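Local coordinates for cytochrome C-type biogenesis protein ccmF (Thermus thermophilus, PDB 6ZMQ) that is a heme-binding membrane protein of cytochrome c maturation, a heme lyase that probably takes part in attaching heme to apocytochrome c, at residues 24-32 with 153-163; 113-124 with 191-201. All blocks are in the same frame, centred on the assembly; numbering follows the deposited sequence.

Contact 1 of 2, residues 24-32 with 153-163; sequences GNLGVSLAL and FGVMATIASPF. With PTY (phosphatidylethanolamine), chain E.
The ring of F163 lies against G24, whose CA stands over one face, 3.8 Å from the F163 ring centroid and 23° off the normal. A glycine suits this place because a CB on G24 would run into the ring. P162 CG lies over the rim of the opposite face of F163, and V28 CG1 meets the ring at its edge, in plane. V28 reaches three neighbours: with CG1 anti to the carbonyl carbon (chi1 -49°), this methyl also lies 3.8 Å from M156 SD, while V28 CB sits at the edge of the F153 ring. F153 has A31 CB 4.0 Å from its ring centroid and M156 CE towards the rim of the opposite face. L32 extends CD1 to 4.1 Å from A157 CB. No hydrogen bond crosses this apolar packing of helices 20-47 and 135-157, probably membrane-spanning, whose segment axes run roughly antiparallel (142°) and approach to 9.5 Å; the loop beyond carries on in the same overall direction and brings F163 to G24. Replacing F163 by an alanine would probably leave G24 and V28 CG1 without their aromatic cover and open a gap beside P162. Further out, helix 61-81 backs V28, A31 and F153.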
# COMPACT_ATOMS: atom_id res chain seq x y z
N GLY A 24 21.52 -21.51 1.28
CA GLY A 24 20.19 -21.06 0.95
C GLY A 24 19.27 -22.18 0.56
O GLY A 24 18.05 -22.12 0.78
N ASN A 25 19.84 -23.23 -0.04
CA ASN A 25 19.06 -24.42 -0.38
C ASN A 25 18.62 -25.16 0.88
O ASN A 25 17.45 -25.55 0.99
CB ASN A 25 19.86 -25.33 -1.31
CG ASN A 25 19.65 -24.99 -2.78
OD1 ASN A 25 18.54 -25.13 -3.31
ND2 ASN A 25 20.73 -24.59 -3.46
N LEU A 26 19.54 -25.34 1.85
CA LEU A 26 19.14 -25.91 3.14
C LEU A 26 18.22 -24.96 3.89
O LEU A 26 17.35 -25.42 4.63
CB LEU A 26 20.36 -26.29 4.00
CG LEU A 26 21.40 -25.41 4.71
CD1 LEU A 26 20.97 -24.97 6.11
CD2 LEU A 26 22.73 -26.16 4.79
N GLY A 27 18.36 -23.65 3.68
CA GLY A 27 17.43 -22.68 4.21
C GLY A 27 15.99 -22.83 3.76
O GLY A 27 15.12 -23.06 4.60
N VAL A 28 15.74 -22.76 2.44
CA VAL A 28 14.37 -22.86 1.94
C VAL A 28 13.82 -24.28 2.13
O VAL A 28 12.64 -24.45 2.47
CB VAL A 28 14.23 -22.35 0.47
CG1 VAL A 28 14.87 -21.01 0.30
CG2 VAL A 28 14.76 -23.30 -0.60
N SER A 29 14.68 -25.31 2.02
CA SER A 29 14.21 -26.68 2.18
C SER A 29 13.90 -26.99 3.64
O SER A 29 12.88 -27.61 3.95
CB SER A 29 15.23 -27.66 1.62
OG SER A 29 15.78 -27.21 0.39
N LEU A 30 14.78 -26.57 4.56
CA LEU A 30 14.57 -26.81 5.97
C LEU A 30 13.40 -25.99 6.50
O LEU A 30 12.63 -26.47 7.33
CB LEU A 30 15.87 -26.52 6.73
CG LEU A 30 16.22 -27.22 8.04
CD1 LEU A 30 15.64 -28.63 8.12
CD2 LEU A 30 17.73 -27.28 8.13
N ALA A 31 13.19 -24.78 5.95
CA ALA A 31 12.01 -23.97 6.30
C ALA A 31 10.73 -24.61 5.80
O ALA A 31 9.70 -24.57 6.49
CB ALA A 31 12.14 -22.55 5.74
N LEU A 32 10.77 -25.17 4.59
CA LEU A 32 9.64 -25.92 4.04
C LEU A 32 9.33 -27.14 4.89
O LEU A 32 8.16 -27.46 5.12
CB LEU A 32 9.96 -26.34 2.61
CG LEU A 32 8.83 -26.69 1.65
CD1 LEU A 32 9.40 -27.19 0.34
CD2 LEU A 32 7.81 -27.66 2.20
N PHE A 153 7.24 -21.30 0.43
CA PHE A 153 8.49 -22.02 0.28
C PHE A 153 8.38 -23.18 -0.71
O PHE A 153 9.38 -23.55 -1.33
CB PHE A 153 8.99 -22.45 1.66
CG PHE A 153 9.61 -21.30 2.43
CD1 PHE A 153 10.92 -20.93 2.18
CD2 PHE A 153 8.86 -20.56 3.33
CE1 PHE A 153 11.50 -19.86 2.86
CE2 PHE A 153 9.43 -19.48 4.01
CZ PHE A 153 10.75 -19.14 3.77
N GLY A 154 7.18 -23.73 -0.91
CA GLY A 154 6.95 -24.61 -2.05
C GLY A 154 7.11 -23.90 -3.38
O GLY A 154 7.84 -24.37 -4.26
N VAL A 155 6.50 -22.71 -3.52
CA VAL A 155 6.59 -21.95 -4.77
C VAL A 155 7.97 -21.32 -4.91
O VAL A 155 8.30 -20.74 -5.95
CB VAL A 155 5.47 -20.88 -4.83
CG1 VAL A 155 5.84 -19.58 -4.09
CG2 VAL A 155 5.03 -20.60 -6.26
N MET A 156 8.75 -21.30 -3.83
CA MET A 156 10.15 -20.94 -3.89
C MET A 156 11.04 -22.15 -4.18
O MET A 156 12.19 -21.98 -4.61
CB MET A 156 10.56 -20.28 -2.58
CG MET A 156 11.74 -19.32 -2.63
SD MET A 156 12.06 -18.74 -0.95
CE MET A 156 10.40 -18.35 -0.38
N ALA A 157 10.58 -23.37 -3.89
CA ALA A 157 11.47 -24.52 -4.05
C ALA A 157 11.27 -25.30 -5.34
O ALA A 157 12.27 -25.58 -6.02
CB ALA A 157 11.33 -25.49 -2.88
N THR A 158 10.04 -25.66 -5.72
CA THR A 158 9.91 -26.47 -6.93
C THR A 158 9.96 -25.59 -8.18
O THR A 158 10.54 -25.97 -9.20
CB THR A 158 8.65 -27.37 -6.90
OG1 THR A 158 8.52 -28.05 -8.15
CG2 THR A 158 7.34 -26.60 -6.62
N ILE A 159 9.36 -24.41 -8.09
CA ILE A 159 9.39 -23.39 -9.12
C ILE A 159 10.09 -22.20 -8.47
O ILE A 159 10.28 -22.23 -7.25
CB ILE A 159 7.93 -23.10 -9.57
CG1 ILE A 159 7.79 -22.84 -11.06
CG2 ILE A 159 7.27 -21.99 -8.78
CD1 ILE A 159 6.34 -22.61 -11.42
N ALA A 160 10.64 -21.28 -9.28
CA ALA A 160 11.01 -19.91 -8.85
C ALA A 160 12.04 -19.86 -7.71
O ALA A 160 11.79 -19.25 -6.67
CB ALA A 160 9.77 -19.10 -8.48
N SER A 161 13.15 -20.56 -7.88
CA SER A 161 14.17 -20.61 -6.83
C SER A 161 15.20 -19.50 -7.00
O SER A 161 15.65 -19.24 -8.12
CB SER A 161 14.85 -21.97 -6.81
OG SER A 161 16.14 -21.88 -6.22
N PRO A 162 15.55 -18.79 -5.92
CA PRO A 162 16.67 -17.83 -6.00
C PRO A 162 18.03 -18.47 -6.24
O PRO A 162 18.89 -17.86 -6.89
CB PRO A 162 16.61 -17.11 -4.65
CG PRO A 162 15.83 -18.02 -3.76
CD PRO A 162 14.85 -18.71 -4.63
N PHE A 163 18.27 -19.69 -5.76
CA PHE A 163 19.61 -20.27 -5.74
C PHE A 163 19.81 -21.29 -6.88
O PHE A 163 19.93 -22.49 -6.66
CB PHE A 163 19.89 -20.88 -4.38
CG PHE A 163 19.55 -19.97 -3.23
CD1 PHE A 163 20.29 -18.82 -3.00
CD2 PHE A 163 18.45 -20.25 -2.42
CE1 PHE A 163 19.97 -17.97 -1.96
CE2 PHE A 163 18.12 -19.40 -1.38
CZ PHE A 163 18.88 -18.26 -1.14
C1 PTY E . 2.76 -26.38 -13.55
C2 PTY E . 2.84 -26.12 -20.70
C3 PTY E . 2.25 -25.13 -19.70
O4 PTY E . 3.94 -25.89 -12.99
C5 PTY E . 1.84 -24.38 -14.80
C6 PTY E . 1.64 -25.32 -13.60
O7 PTY E . 1.54 -24.61 -12.38
C8 PTY E . 0.54 -25.06 -11.48
O10 PTY E . -0.08 -26.04 -11.73
C11 PTY E . 0.22 -24.31 -10.17
C12 PTY E . -0.76 -25.08 -9.26
C13 PTY E . -1.53 -24.16 -8.28
C14 PTY E . -1.63 -24.72 -6.85
C15 PTY E . -1.66 -23.60 -5.79
C16 PTY E . -2.46 -23.98 -4.53
C17 PTY E . -1.56 -23.90 -3.28
C18 PTY E . -2.34 -23.56 -2.00
C19 PTY E . -1.43 -23.72 -0.77
C20 PTY E . -2.26 -23.74 0.52
C21 PTY E . -1.50 -24.45 1.65
C22 PTY E . -2.45 -25.32 2.48
C23 PTY E . -3.19 -24.48 3.54
C24 PTY E . -4.02 -25.38 4.46
C25 PTY E . -4.59 -24.61 5.65
C26 PTY E . -6.12 -24.64 5.62
C27 PTY E . -6.69 -24.74 7.03
C28 PTY E . -8.14 -24.28 7.00
C29 PTY E . -8.93 -24.87 8.16
C30 PTY E . 4.72 -26.90 -12.41
C31 PTY E . 4.38 -27.40 -11.01
O30 PTY E . 5.62 -27.38 -13.02
C32 PTY E . 4.27 -26.20 -10.06
C33 PTY E . 3.68 -26.61 -8.71
C34 PTY E . 3.82 -25.45 -7.72
C35 PTY E . 3.17 -25.82 -6.38
C36 PTY E . 3.83 -25.06 -5.23
C37 PTY E . 3.71 -25.88 -3.94
C38 PTY E . 2.91 -25.10 -2.90
C39 PTY E . 2.60 -25.97 -1.68
C40 PTY E . 1.12 -26.37 -1.71
C41 PTY E . 0.68 -26.96 -0.36
C42 PTY E . 0.86 -28.47 -0.37
C43 PTY E . -0.06 -29.10 0.68
C44 PTY E . 0.78 -29.50 1.88
P1 PTY E . 2.12 -25.65 -17.14
O11 PTY E . 2.95 -25.19 -18.49
O12 PTY E . 0.65 -25.36 -17.34
O13 PTY E . 2.29 -27.14 -16.98
O14 PTY E . 2.70 -24.90 -15.78
N1 PTY E . 1.80 -27.04 -21.13

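Contact 2 of 2, residues 113-124 with 191-201; sequences SILLWGLLQTLY and VLMYLGFVGLS. With PTY (phosphatidylethanolamine), chain F.
Helix segments 113-124 and 191-201 run in roughly the same direction, at 39° with axes 9.2 Å apart, and their backbones come nearest at Q121 and V198. Y194 stacks face to face on the five-membered ring of W117, centroids 4.7 Å apart and planes only 5° from parallel. W117 also turns its edge to the face of F197 in an offset edge-to-face pair, NE1 3.2 Å from F197 CD2, and the three residues form an aromatic cluster. L116 CD1 closes the edge of Y194 in plane. The packing is knobs-into-holes between two helices that probably span the membrane: Y194 sits among S113, L116, W117 and L120, and L120 in return among V191, Y194, L195 and V198. With CG anti to the carbonyl carbon (chi1 -65°), L120 brings CD1 to 3.7 Å from L195 CD2. V198 divides its two methyls, CG1 beside Q121 CG and CG2 over the centre of the Y124 ring, 3.5 Å from its centroid. An aromatic ring suits the place because its flat face takes the methyl; the far end of Y124 lies against a lipid acyl chain, OH 3.3 Å from C33 of phosphatidylethanolamine. Outside the pair, F299 meets F197, and F152 meets W117.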
# COMPACT_ATOMS: atom_id res chain seq x y z
N SER A 113 12.34 -11.69 -3.95
CA SER A 113 11.24 -10.99 -3.31
C SER A 113 10.26 -11.96 -2.66
O SER A 113 9.69 -11.64 -1.61
CB SER A 113 10.52 -10.08 -4.30
OG SER A 113 10.05 -10.79 -5.43
N ILE A 114 10.08 -13.15 -3.23
CA ILE A 114 9.24 -14.11 -2.50
C ILE A 114 10.01 -14.73 -1.34
O ILE A 114 9.39 -15.18 -0.37
CB ILE A 114 8.60 -15.18 -3.42
CG1 ILE A 114 9.60 -15.84 -4.34
CG2 ILE A 114 7.49 -14.57 -4.25
CD1 ILE A 114 9.26 -17.27 -4.70
N LEU A 115 11.36 -14.71 -1.38
CA LEU A 115 12.12 -15.06 -0.17
C LEU A 115 11.91 -14.03 0.95
O LEU A 115 11.69 -14.41 2.11
CB LEU A 115 13.61 -15.23 -0.50
CG LEU A 115 14.62 -15.57 0.62
CD1 LEU A 115 14.11 -16.63 1.61
CD2 LEU A 115 15.96 -15.99 0.05
N LEU A 116 11.97 -12.74 0.63
CA LEU A 116 11.72 -11.71 1.64
C LEU A 116 10.26 -11.73 2.11
O LEU A 116 9.97 -11.47 3.28
CB LEU A 116 12.12 -10.33 1.08
CG LEU A 116 12.14 -9.01 1.88
CD1 LEU A 116 10.79 -8.26 1.93
CD2 LEU A 116 12.65 -9.26 3.30
N TRP A 117 9.36 -12.08 1.19
CA TRP A 117 7.93 -12.22 1.48
C TRP A 117 7.67 -13.36 2.46
O TRP A 117 6.94 -13.19 3.45
CB TRP A 117 7.23 -12.48 0.14
CG TRP A 117 5.80 -12.22 0.10
CD1 TRP A 117 5.00 -11.93 1.15
CD2 TRP A 117 4.97 -12.23 -1.06
NE1 TRP A 117 3.72 -11.76 0.72
CE2 TRP A 117 3.67 -11.93 -0.63
CE3 TRP A 117 5.20 -12.46 -2.42
CZ2 TRP A 117 2.59 -11.88 -1.50
CZ3 TRP A 117 4.12 -12.39 -3.29
CH2 TRP A 117 2.84 -12.09 -2.82
N GLY A 118 8.24 -14.54 2.18
CA GLY A 118 8.12 -15.66 3.09
C GLY A 118 8.83 -15.43 4.41
O GLY A 118 8.40 -15.94 5.44
N LEU A 119 9.89 -14.61 4.40
CA LEU A 119 10.57 -14.26 5.64
C LEU A 119 9.70 -13.37 6.53
O LEU A 119 9.63 -13.59 7.75
CB LEU A 119 11.90 -13.56 5.35
CG LEU A 119 12.70 -13.29 6.63
CD1 LEU A 119 14.05 -13.72 6.36
CD2 LEU A 119 12.77 -11.81 7.04
N LEU A 120 9.06 -12.36 5.96
CA LEU A 120 8.20 -11.50 6.75
C LEU A 120 6.93 -12.23 7.19
O LEU A 120 6.41 -11.94 8.27
CB LEU A 120 7.89 -10.22 5.97
CG LEU A 120 9.09 -9.31 5.69
CD1 LEU A 120 8.68 -7.96 5.13
CD2 LEU A 120 9.99 -9.14 6.92
N GLN A 121 6.50 -13.22 6.40
CA GLN A 121 5.46 -14.15 6.84
C GLN A 121 5.90 -14.95 8.07
O GLN A 121 5.14 -15.07 9.04
CB GLN A 121 5.10 -15.11 5.71
CG GLN A 121 3.74 -14.87 5.12
CD GLN A 121 2.62 -15.32 6.02
OE1 GLN A 121 2.80 -16.16 6.91
NE2 GLN A 121 1.44 -14.78 5.79
N THR A 122 7.12 -15.50 8.03
CA THR A 122 7.61 -16.29 9.16
C THR A 122 7.85 -15.44 10.40
O THR A 122 7.62 -15.90 11.53
CB THR A 122 8.90 -17.03 8.79
OG1 THR A 122 9.86 -16.10 8.26
CG2 THR A 122 8.67 -18.18 7.81
N LEU A 123 8.29 -14.19 10.21
CA LEU A 123 8.47 -13.28 11.34
C LEU A 123 7.14 -12.93 11.99
O LEU A 123 7.02 -12.93 13.22
CB LEU A 123 9.20 -12.00 10.90
CG LEU A 123 9.04 -10.75 11.79
CD1 LEU A 123 9.93 -10.82 13.03
CD2 LEU A 123 9.27 -9.45 11.03
N TYR A 124 6.11 -12.65 11.17
CA TYR A 124 4.81 -12.30 11.72
C TYR A 124 4.13 -13.50 12.38
O TYR A 124 3.44 -13.36 13.39
CB TYR A 124 3.94 -11.71 10.61
CG TYR A 124 4.01 -10.20 10.52
CD1 TYR A 124 5.25 -9.56 10.34
CD2 TYR A 124 2.86 -9.41 10.57
CE1 TYR A 124 5.33 -8.18 10.23
CE2 TYR A 124 2.95 -8.02 10.48
CZ TYR A 124 4.18 -7.42 10.30
OH TYR A 124 4.28 -6.05 10.20
N VAL A 191 8.49 -3.48 0.20
CA VAL A 191 8.44 -4.03 1.56
C VAL A 191 7.25 -3.49 2.34
O VAL A 191 6.61 -4.24 3.09
CB VAL A 191 9.75 -3.73 2.32
CG1 VAL A 191 9.91 -4.63 3.54
CG2 VAL A 191 10.94 -3.83 1.39
N LEU A 192 6.88 -2.23 2.05
CA LEU A 192 5.71 -1.56 2.62
C LEU A 192 4.42 -2.32 2.34
O LEU A 192 3.47 -2.27 3.14
CB LEU A 192 5.61 -0.15 2.05
CG LEU A 192 6.02 1.01 2.95
CD1 LEU A 192 4.95 1.12 3.98
CD2 LEU A 192 7.36 0.79 3.64
N MET A 193 4.34 -3.00 1.19
CA MET A 193 3.17 -3.82 0.96
C MET A 193 3.32 -5.24 1.49
O MET A 193 2.32 -5.82 1.94
CB MET A 193 2.79 -3.78 -0.52
CG MET A 193 1.85 -2.62 -0.76
SD MET A 193 1.35 -2.18 -2.42
CE MET A 193 1.79 -0.46 -2.30
N TYR A 194 4.55 -5.80 1.48
CA TYR A 194 4.75 -7.17 1.95
C TYR A 194 4.45 -7.28 3.45
O TYR A 194 3.66 -8.14 3.86
CB TYR A 194 6.17 -7.66 1.66
CG TYR A 194 6.53 -7.87 0.19
CD1 TYR A 194 5.55 -7.88 -0.81
CD2 TYR A 194 7.86 -8.04 -0.20
CE1 TYR A 194 5.89 -8.05 -2.15
CE2 TYR A 194 8.20 -8.21 -1.53
CZ TYR A 194 7.21 -8.22 -2.50
OH TYR A 194 7.57 -8.39 -3.82
N LEU A 195 4.98 -6.31 4.22
CA LEU A 195 4.61 -6.06 5.61
C LEU A 195 3.11 -5.93 5.77
O LEU A 195 2.51 -6.58 6.65
CB LEU A 195 5.27 -4.77 6.09
CG LEU A 195 6.76 -4.72 6.40
CD1 LEU A 195 7.21 -3.31 6.75
CD2 LEU A 195 7.01 -5.66 7.55
N GLY A 196 2.48 -5.14 4.89
CA GLY A 196 1.05 -4.93 4.96
C GLY A 196 0.28 -6.22 4.77
O GLY A 196 -0.60 -6.53 5.59
N PHE A 197 0.74 -7.06 3.82
CA PHE A 197 0.08 -8.34 3.56
C PHE A 197 0.20 -9.24 4.77
O PHE A 197 -0.81 -9.82 5.22
CB PHE A 197 0.68 -9.02 2.32
CG PHE A 197 0.31 -10.49 2.17
CD1 PHE A 197 -0.88 -10.87 1.59
CD2 PHE A 197 1.18 -11.51 2.59
CE1 PHE A 197 -1.22 -12.21 1.45
CE2 PHE A 197 0.84 -12.85 2.46
CZ PHE A 197 -0.35 -13.20 1.88
N VAL A 198 1.39 -9.28 5.38
CA VAL A 198 1.58 -10.26 6.44
C VAL A 198 0.90 -9.77 7.71
O VAL A 198 0.43 -10.60 8.51
CB VAL A 198 3.07 -10.63 6.60
CG1 VAL A 198 3.61 -11.13 5.27
CG2 VAL A 198 3.90 -9.48 7.03
N GLY A 199 0.67 -8.45 7.82
CA GLY A 199 -0.23 -7.95 8.85
C GLY A 199 -1.64 -8.45 8.66
O GLY A 199 -2.16 -9.15 9.53
N LEU A 200 -2.18 -8.31 7.44
CA LEU A 200 -3.51 -8.82 7.15
C LEU A 200 -3.55 -10.35 7.08
O LEU A 200 -4.64 -10.92 6.92
CB LEU A 200 -4.07 -8.21 5.86
CG LEU A 200 -4.74 -6.84 5.94
CD1 LEU A 200 -5.63 -6.66 4.73
CD2 LEU A 200 -5.56 -6.66 7.23
N SER A 201 -2.39 -11.02 7.17
CA SER A 201 -2.39 -12.47 7.32
C SER A 201 -3.02 -12.90 8.63
O SER A 201 -3.89 -13.77 8.66
CB SER A 201 -0.98 -13.02 7.21
OG SER A 201 -0.29 -12.93 8.44
C1 PTY F . 1.78 -6.56 16.73
C2 PTY F . -4.62 -6.69 20.65
C3 PTY F . -3.25 -7.17 21.12
O4 PTY F . 2.75 -6.81 15.76
C5 PTY F . 1.40 -6.42 19.22
C6 PTY F . 2.42 -6.64 18.10
O7 PTY F . 3.39 -5.62 18.16
C8 PTY F . 4.66 -5.94 18.66
O10 PTY F . 4.77 -6.59 19.65
C11 PTY F . 5.90 -5.45 17.91
C12 PTY F . 7.15 -6.14 18.46
C13 PTY F . 8.42 -5.71 17.72
C14 PTY F . 8.66 -4.21 17.90
C15 PTY F . 10.10 -3.85 17.52
C16 PTY F . 10.13 -2.38 17.09
C17 PTY F . 11.28 -2.11 16.11
C18 PTY F . 10.82 -1.84 14.67
C19 PTY F . 9.48 -1.10 14.56
C20 PTY F . 9.52 -0.06 13.44
C21 PTY F . 9.56 -0.72 12.06
C22 PTY F . 9.60 0.36 10.98
C23 PTY F . 9.02 -0.13 9.64
C24 PTY F . 10.16 -0.32 8.63
C25 PTY F . 9.81 0.32 7.29
C26 PTY F . 11.03 0.35 6.37
C27 PTY F . 10.90 1.50 5.37
C28 PTY F . 12.30 1.96 4.97
C29 PTY F . 12.30 3.46 4.70
C30 PTY F . 2.62 -6.10 14.56
C31 PTY F . 3.75 -6.10 13.53
O30 PTY F . 1.61 -5.52 14.32
C32 PTY F . 5.09 -5.63 14.10
C33 PTY F . 6.08 -5.47 12.94
C34 PTY F . 6.84 -4.15 13.06
C35 PTY F . 7.18 -3.66 11.66
C36 PTY F . 8.19 -4.62 11.02
C37 PTY F . 9.11 -3.86 10.05
C38 PTY F . 10.14 -4.80 9.41
C39 PTY F . 11.01 -4.08 8.38
C40 PTY F . 12.43 -4.63 8.44
C41 PTY F . 13.36 -3.80 7.54
C42 PTY F . 13.94 -2.65 8.36
C43 PTY F . 15.45 -2.82 8.45
C44 PTY F . 16.07 -1.44 8.67
P1 PTY F . -0.73 -7.41 20.42
O11 PTY F . -2.26 -6.84 20.19
O12 PTY F . -0.82 -8.89 20.73
O13 PTY F . -0.13 -6.72 21.62
O14 PTY F . 0.21 -7.16 19.07
N1 PTY F . -5.56 -6.77 21.75

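Contact 1 and contact 2, with centres about 16 Å apart, are joined through M156, which also packs against helix 110-129: M156 CE is 3.3 Å from I114 O and 3.7 Å from L115 CA. Helix 135-157 follows helix 110-129 in the chain and precedes helix 185-213, and the segments of the two contacts alternate. Contact 1 borders one phosphatidylethanolamine through G154, V155 and T158; contact 2 borders another through Y124, L192 and L195, and L192 touches a further one. Heme is nearer contact 2, about 14 Å from G199, and the side chain of the heme-binding R224 lies about 12 Å from that residue, whereas contact 1 lies away from the heme site.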